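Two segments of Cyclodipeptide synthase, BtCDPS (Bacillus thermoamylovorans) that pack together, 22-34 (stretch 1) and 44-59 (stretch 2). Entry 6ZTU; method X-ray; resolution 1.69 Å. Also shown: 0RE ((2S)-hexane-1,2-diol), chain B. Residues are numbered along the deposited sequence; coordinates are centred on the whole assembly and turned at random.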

# COMPACT_ATOMS: atom_id res chain seq x y z
N ILE A 22 -17.72 -3.78 -2.96
CA ILE A 22 -16.89 -3.12 -3.96
C ILE A 22 -16.04 -4.15 -4.70
O ILE A 22 -15.87 -4.07 -5.93
CB ILE A 22 -16.01 -2.04 -3.30
CG1 ILE A 22 -16.90 -0.95 -2.72
CG2 ILE A 22 -15.00 -1.50 -4.30
CD1 ILE A 22 -16.18 0.00 -1.78
N TYR A 23 -15.51 -5.13 -3.98
CA TYR A 23 -14.74 -6.19 -4.61
C TYR A 23 -15.60 -6.96 -5.61
O TYR A 23 -15.16 -7.26 -6.72
CB TYR A 23 -14.17 -7.13 -3.55
CG TYR A 23 -13.75 -8.47 -4.08
CD1 TYR A 23 -12.64 -8.58 -4.90
CD2 TYR A 23 -14.45 -9.62 -3.76
CE1 TYR A 23 -12.24 -9.80 -5.39
CE2 TYR A 23 -14.06 -10.85 -4.25
CZ TYR A 23 -12.96 -10.94 -5.07
OH TYR A 23 -12.54 -12.15 -5.57
N LYS A 24 -16.83 -7.31 -5.22
CA LYS A 24 -17.68 -8.07 -6.13
C LYS A 24 -18.08 -7.26 -7.35
O LYS A 24 -18.39 -7.84 -8.40
CB LYS A 24 -18.91 -8.56 -5.38
CG LYS A 24 -18.60 -9.75 -4.47
CD LYS A 24 -19.84 -10.18 -3.70
CE LYS A 24 -19.50 -11.24 -2.66
NZ LYS A 24 -18.86 -12.44 -3.28
N ASN A 25 -18.08 -5.93 -7.26
CA ASN A 25 -18.34 -5.11 -8.44
C ASN A 25 -17.20 -5.17 -9.45
O ASN A 25 -17.42 -4.87 -10.64
CB ASN A 25 -18.59 -3.65 -8.04
CG ASN A 25 -19.90 -3.46 -7.31
OD1 ASN A 25 -20.82 -4.27 -7.42
ND2 ASN A 25 -20.00 -2.36 -6.57
N LYS A 26 -15.98 -5.52 -9.02
CA LYS A 26 -14.84 -5.74 -9.90
C LYS A 26 -14.49 -4.51 -10.74
O LYS A 26 -13.86 -4.63 -11.80
CB LYS A 26 -15.06 -6.95 -10.81
CG LYS A 26 -15.19 -8.29 -10.05
CD LYS A 26 -13.86 -8.71 -9.40
CE LYS A 26 -14.06 -9.86 -8.43
NZ LYS A 26 -14.85 -10.97 -9.04
N THR A 27 -14.84 -3.31 -10.26
CA THR A 27 -14.59 -2.08 -11.01
C THR A 27 -13.09 -1.79 -11.11
O THR A 27 -12.57 -1.50 -12.20
CB THR A 27 -15.31 -0.90 -10.34
OG1 THR A 27 -16.72 -1.15 -10.31
CG2 THR A 27 -15.04 0.42 -11.08
N HIS A 28 -12.38 -1.85 -9.99
CA HIS A 28 -10.99 -1.45 -9.99
C HIS A 28 -10.27 -2.07 -8.81
O HIS A 28 -10.83 -2.15 -7.71
CB HIS A 28 -10.86 0.08 -9.94
CG HIS A 28 -9.45 0.57 -9.95
ND1 HIS A 28 -8.74 0.80 -8.79
CD2 HIS A 28 -8.62 0.87 -10.97
CE1 HIS A 28 -7.53 1.22 -9.10
NE2 HIS A 28 -7.43 1.27 -10.42
N ILE A 29 -9.04 -2.51 -9.05
CA ILE A 29 -8.14 -2.97 -7.99
C ILE A 29 -6.86 -2.14 -8.05
O ILE A 29 -6.33 -1.85 -9.14
CB ILE A 29 -7.86 -4.48 -8.09
CG1 ILE A 29 -6.98 -4.96 -6.93
CG2 ILE A 29 -7.22 -4.82 -9.43
CD1 ILE A 29 -6.90 -6.49 -6.81
N LEU A 30 -6.39 -1.72 -6.88
CA LEU A 30 -5.10 -1.05 -6.72
C LEU A 30 -4.18 -2.03 -6.01
O LEU A 30 -4.46 -2.43 -4.87
CB LEU A 30 -5.26 0.24 -5.91
CG LEU A 30 -4.01 1.12 -5.73
CD1 LEU A 30 -3.49 1.59 -7.09
CD2 LEU A 30 -4.28 2.29 -4.83
N LEU A 31 -3.10 -2.44 -6.68
CA LEU A 31 -2.19 -3.44 -6.14
C LEU A 31 -1.07 -2.73 -5.40
O LEU A 31 -0.29 -2.00 -6.01
CB LEU A 31 -1.64 -4.31 -7.27
CG LEU A 31 -2.67 -5.21 -7.95
CD1 LEU A 31 -2.08 -5.78 -9.24
CD2 LEU A 31 -3.08 -6.34 -7.00
N GLY A 32 -1.00 -2.91 -4.08
CA GLY A 32 0.04 -2.26 -3.31
C GLY A 32 1.31 -3.09 -3.30
O GLY A 32 1.29 -4.24 -2.86
N ILE A 33 2.42 -2.53 -3.79
CA ILE A 33 3.70 -3.24 -3.87
C ILE A 33 4.62 -2.60 -2.85
O ILE A 33 4.99 -1.43 -2.98
CB ILE A 33 4.31 -3.17 -5.28
CG1 ILE A 33 3.29 -3.58 -6.34
CG2 ILE A 33 5.58 -4.02 -5.34
CD1 ILE A 33 2.69 -4.96 -6.14
N SER A 34 4.97 -3.35 -1.82
CA SER A 34 5.72 -2.82 -0.69
C SER A 34 7.22 -2.88 -0.98
O SER A 34 7.71 -3.92 -1.44
CB SER A 34 5.39 -3.62 0.58
OG SER A 34 5.79 -2.90 1.73
O01 0RE B . 1.57 -0.69 2.59
C02 0RE B . 1.55 -1.81 1.76
C03 0RE B . 0.71 -1.49 0.53
O04 0RE B . -0.65 -1.60 0.85
C05 0RE B . 1.04 -0.08 0.06
C06 0RE B . 2.52 0.01 -0.31
C07 0RE B . 2.85 1.47 -0.63
C08 0RE B . 3.16 1.52 -2.12
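Stretch 2 (44-59) YIHQLIDWSSKNFKNV

Backbone hydrogen bonds tie the C-terminal end of stretch 2 to the middle of stretch 1: Lys-57 N donates to Lys-26 O (2.8 Å, nearly linear) and Ile-29 N to Asn-58 O (3.1 Å). Thr-27 O accepts the side-chain amide Asn-58 ND2 at 2.9 Å and, more weakly, Asn-58 N at 3.1 Å. Here the two segments run parallel, with Ile-29 paired to Val-59 (CA to CA 5.2 Å). A water bridges Lys-26 NZ (3.3 Å) and Asn-55 O (2.8 Å).

Before this pairing, residues 44-55 of stretch 2 form a helix that runs antiparallel to the strand of stretch 1, at 170°, with axes 9.3 Å apart at closest approach. Phe-56 leaves helical conformation, and the turn there lets the segment after it pair parallel to the same strand. The Phe-56 ring is sandwiched: Lys-26 CD lies over one face and Ile-29 CG2 over the opposite one, 3.6 Å from Phe-56 CD1. Tyr-23 meets this ring rim to rim, Tyr-23 CD1 to Phe-56 CZ 3.6 Å.

Along the helix, Ile-29 CD1 reaches the edge of the Trp-51 ring (CZ3, 3.6 Å). Leu-31 points toward the helix, its CD1 3.8 Å from Ile-49 CG1 and its CD2 3.5 Å from Ser-52 OG. Farther on, Ile-33 CD1 packs against Leu-48 CD1 at 3.8 Å.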

# COMPACT_ATOMS: atom_id res chain seq x y z
N TYR A 44 5.73 -13.29 -8.12
CA TYR A 44 4.55 -12.90 -7.35
C TYR A 44 3.86 -11.69 -7.97
O TYR A 44 2.63 -11.63 -8.04
CB TYR A 44 4.93 -12.60 -5.90
CG TYR A 44 3.76 -12.26 -5.00
CD1 TYR A 44 2.82 -13.23 -4.66
CD2 TYR A 44 3.59 -10.98 -4.50
CE1 TYR A 44 1.74 -12.93 -3.84
CE2 TYR A 44 2.51 -10.67 -3.67
CZ TYR A 44 1.59 -11.65 -3.35
OH TYR A 44 0.51 -11.36 -2.53
N ILE A 45 4.65 -10.70 -8.41
CA ILE A 45 4.06 -9.54 -9.07
C ILE A 45 3.28 -9.97 -10.31
O ILE A 45 2.16 -9.50 -10.56
CB ILE A 45 5.15 -8.50 -9.38
CG1 ILE A 45 5.55 -7.77 -8.09
CG2 ILE A 45 4.68 -7.51 -10.44
CD1 ILE A 45 6.83 -6.93 -8.20
N HIS A 46 3.83 -10.92 -11.08
CA HIS A 46 3.09 -11.45 -12.22
C HIS A 46 1.80 -12.14 -11.78
O HIS A 46 0.75 -11.97 -12.41
CB HIS A 46 3.97 -12.41 -13.01
CG HIS A 46 4.81 -11.73 -14.05
ND1 HIS A 46 4.47 -11.69 -15.39
CD2 HIS A 46 5.97 -11.03 -13.94
CE1 HIS A 46 5.38 -11.01 -16.06
NE2 HIS A 46 6.30 -10.60 -15.20
N GLN A 47 1.85 -12.90 -10.68
CA GLN A 47 0.65 -13.56 -10.20
C GLN A 47 -0.41 -12.53 -9.82
O GLN A 47 -1.59 -12.69 -10.17
CB GLN A 47 0.98 -14.45 -9.01
CG GLN A 47 1.75 -15.70 -9.36
CD GLN A 47 1.66 -16.72 -8.24
OE1 GLN A 47 1.90 -16.40 -7.08
NE2 GLN A 47 1.30 -17.95 -8.59
N LEU A 48 -0.01 -11.47 -9.11
CA LEU A 48 -0.96 -10.43 -8.72
C LEU A 48 -1.65 -9.83 -9.94
O LEU A 48 -2.87 -9.67 -9.97
CB LEU A 48 -0.26 -9.33 -7.94
CG LEU A 48 0.28 -9.62 -6.54
CD1 LEU A 48 1.06 -8.41 -6.05
CD2 LEU A 48 -0.87 -9.93 -5.59
N ILE A 49 -0.86 -9.51 -10.97
CA ILE A 49 -1.38 -8.81 -12.13
C ILE A 49 -2.15 -9.76 -13.04
O ILE A 49 -3.19 -9.39 -13.59
CB ILE A 49 -0.23 -8.09 -12.85
CG1 ILE A 49 0.27 -6.92 -12.00
CG2 ILE A 49 -0.68 -7.59 -14.21
CD1 ILE A 49 1.60 -6.35 -12.44
N ASP A 50 -1.68 -11.00 -13.19
CA ASP A 50 -2.43 -11.98 -13.97
C ASP A 50 -3.81 -12.22 -13.37
O ASP A 50 -4.82 -12.19 -14.09
CB ASP A 50 -1.67 -13.30 -14.04
CG ASP A 50 -0.42 -13.21 -14.89
OD1 ASP A 50 -0.33 -12.28 -15.71
OD2 ASP A 50 0.47 -14.07 -14.73
N TRP A 51 -3.88 -12.46 -12.06
CA TRP A 51 -5.16 -12.63 -11.40
C TRP A 51 -6.02 -11.38 -11.50
O TRP A 51 -7.22 -11.46 -11.76
CB TRP A 51 -4.94 -13.02 -9.93
CG TRP A 51 -6.19 -13.13 -9.10
CD1 TRP A 51 -7.04 -14.20 -9.03
CD2 TRP A 51 -6.72 -12.13 -8.23
NE1 TRP A 51 -8.07 -13.92 -8.16
CE2 TRP A 51 -7.90 -12.66 -7.65
CE3 TRP A 51 -6.31 -10.84 -7.86
CZ2 TRP A 51 -8.67 -11.94 -6.74
CZ3 TRP A 51 -7.08 -10.13 -6.96
CH2 TRP A 51 -8.25 -10.68 -6.40
N SER A 52 -5.42 -10.20 -11.27
CA SER A 52 -6.19 -8.97 -11.33
C SER A 52 -6.75 -8.74 -12.72
O SER A 52 -7.90 -8.30 -12.87
CB SER A 52 -5.32 -7.78 -10.93
OG SER A 52 -5.03 -7.82 -9.54
N SER A 53 -5.93 -9.00 -13.74
CA SER A 53 -6.35 -8.77 -15.12
C SER A 53 -7.51 -9.68 -15.51
O SER A 53 -8.32 -9.31 -16.37
CB SER A 53 -5.17 -9.01 -16.07
OG SER A 53 -4.11 -8.10 -15.82
N LYS A 54 -7.61 -10.86 -14.90
CA LYS A 54 -8.72 -11.75 -15.21
C LYS A 54 -9.99 -11.34 -14.50
O LYS A 54 -11.09 -11.59 -15.01
CB LYS A 54 -8.37 -13.19 -14.84
CG LYS A 54 -7.88 -14.02 -16.01
CD LYS A 54 -6.76 -13.32 -16.77
CE LYS A 54 -6.31 -14.14 -17.97
NZ LYS A 54 -6.35 -15.59 -17.64
N ASN A 55 -9.87 -10.70 -13.34
CA ASN A 55 -11.02 -10.46 -12.48
C ASN A 55 -11.59 -9.05 -12.58
O ASN A 55 -12.81 -8.89 -12.47
CB ASN A 55 -10.63 -10.75 -11.02
CG ASN A 55 -10.69 -12.23 -10.68
OD1 ASN A 55 -11.74 -12.75 -10.34
ND2 ASN A 55 -9.55 -12.90 -10.77
N PHE A 56 -10.76 -8.03 -12.77
CA PHE A 56 -11.20 -6.66 -12.61
C PHE A 56 -11.27 -5.91 -13.93
O PHE A 56 -10.50 -6.16 -14.85
CB PHE A 56 -10.27 -5.91 -11.65
CG PHE A 56 -10.41 -6.34 -10.23
CD1 PHE A 56 -9.71 -7.43 -9.75
CD2 PHE A 56 -11.29 -5.68 -9.39
CE1 PHE A 56 -9.85 -7.85 -8.43
CE2 PHE A 56 -11.44 -6.09 -8.08
CZ PHE A 56 -10.72 -7.17 -7.60
N LYS A 57 -12.20 -4.95 -14.00
CA LYS A 57 -12.33 -4.11 -15.18
C LYS A 57 -11.09 -3.23 -15.38
O LYS A 57 -10.62 -3.05 -16.50
CB LYS A 57 -13.58 -3.24 -15.08
CG LYS A 57 -14.87 -4.03 -15.08
CD LYS A 57 -16.07 -3.09 -15.06
CE LYS A 57 -17.32 -3.81 -14.57
NZ LYS A 57 -18.51 -2.92 -14.66
N ASN A 58 -10.55 -2.70 -14.29
CA ASN A 58 -9.43 -1.78 -14.32
C ASN A 58 -8.43 -2.18 -13.25
O ASN A 58 -8.83 -2.55 -12.14
CB ASN A 58 -9.88 -0.34 -14.07
CG ASN A 58 -10.95 0.10 -15.04
OD1 ASN A 58 -10.65 0.51 -16.16
ND2 ASN A 58 -12.21 0.02 -14.61
N VAL A 59 -7.15 -2.09 -13.58
CA VAL A 59 -6.04 -2.50 -12.73
C VAL A 59 -5.03 -1.36 -12.68
O VAL A 59 -4.61 -0.85 -13.72
CB VAL A 59 -5.36 -3.77 -13.27
CG1 VAL A 59 -4.18 -4.15 -12.40
CG2 VAL A 59 -6.36 -4.92 -13.41
O HOH W 1 -14.73 -10.95 -12.29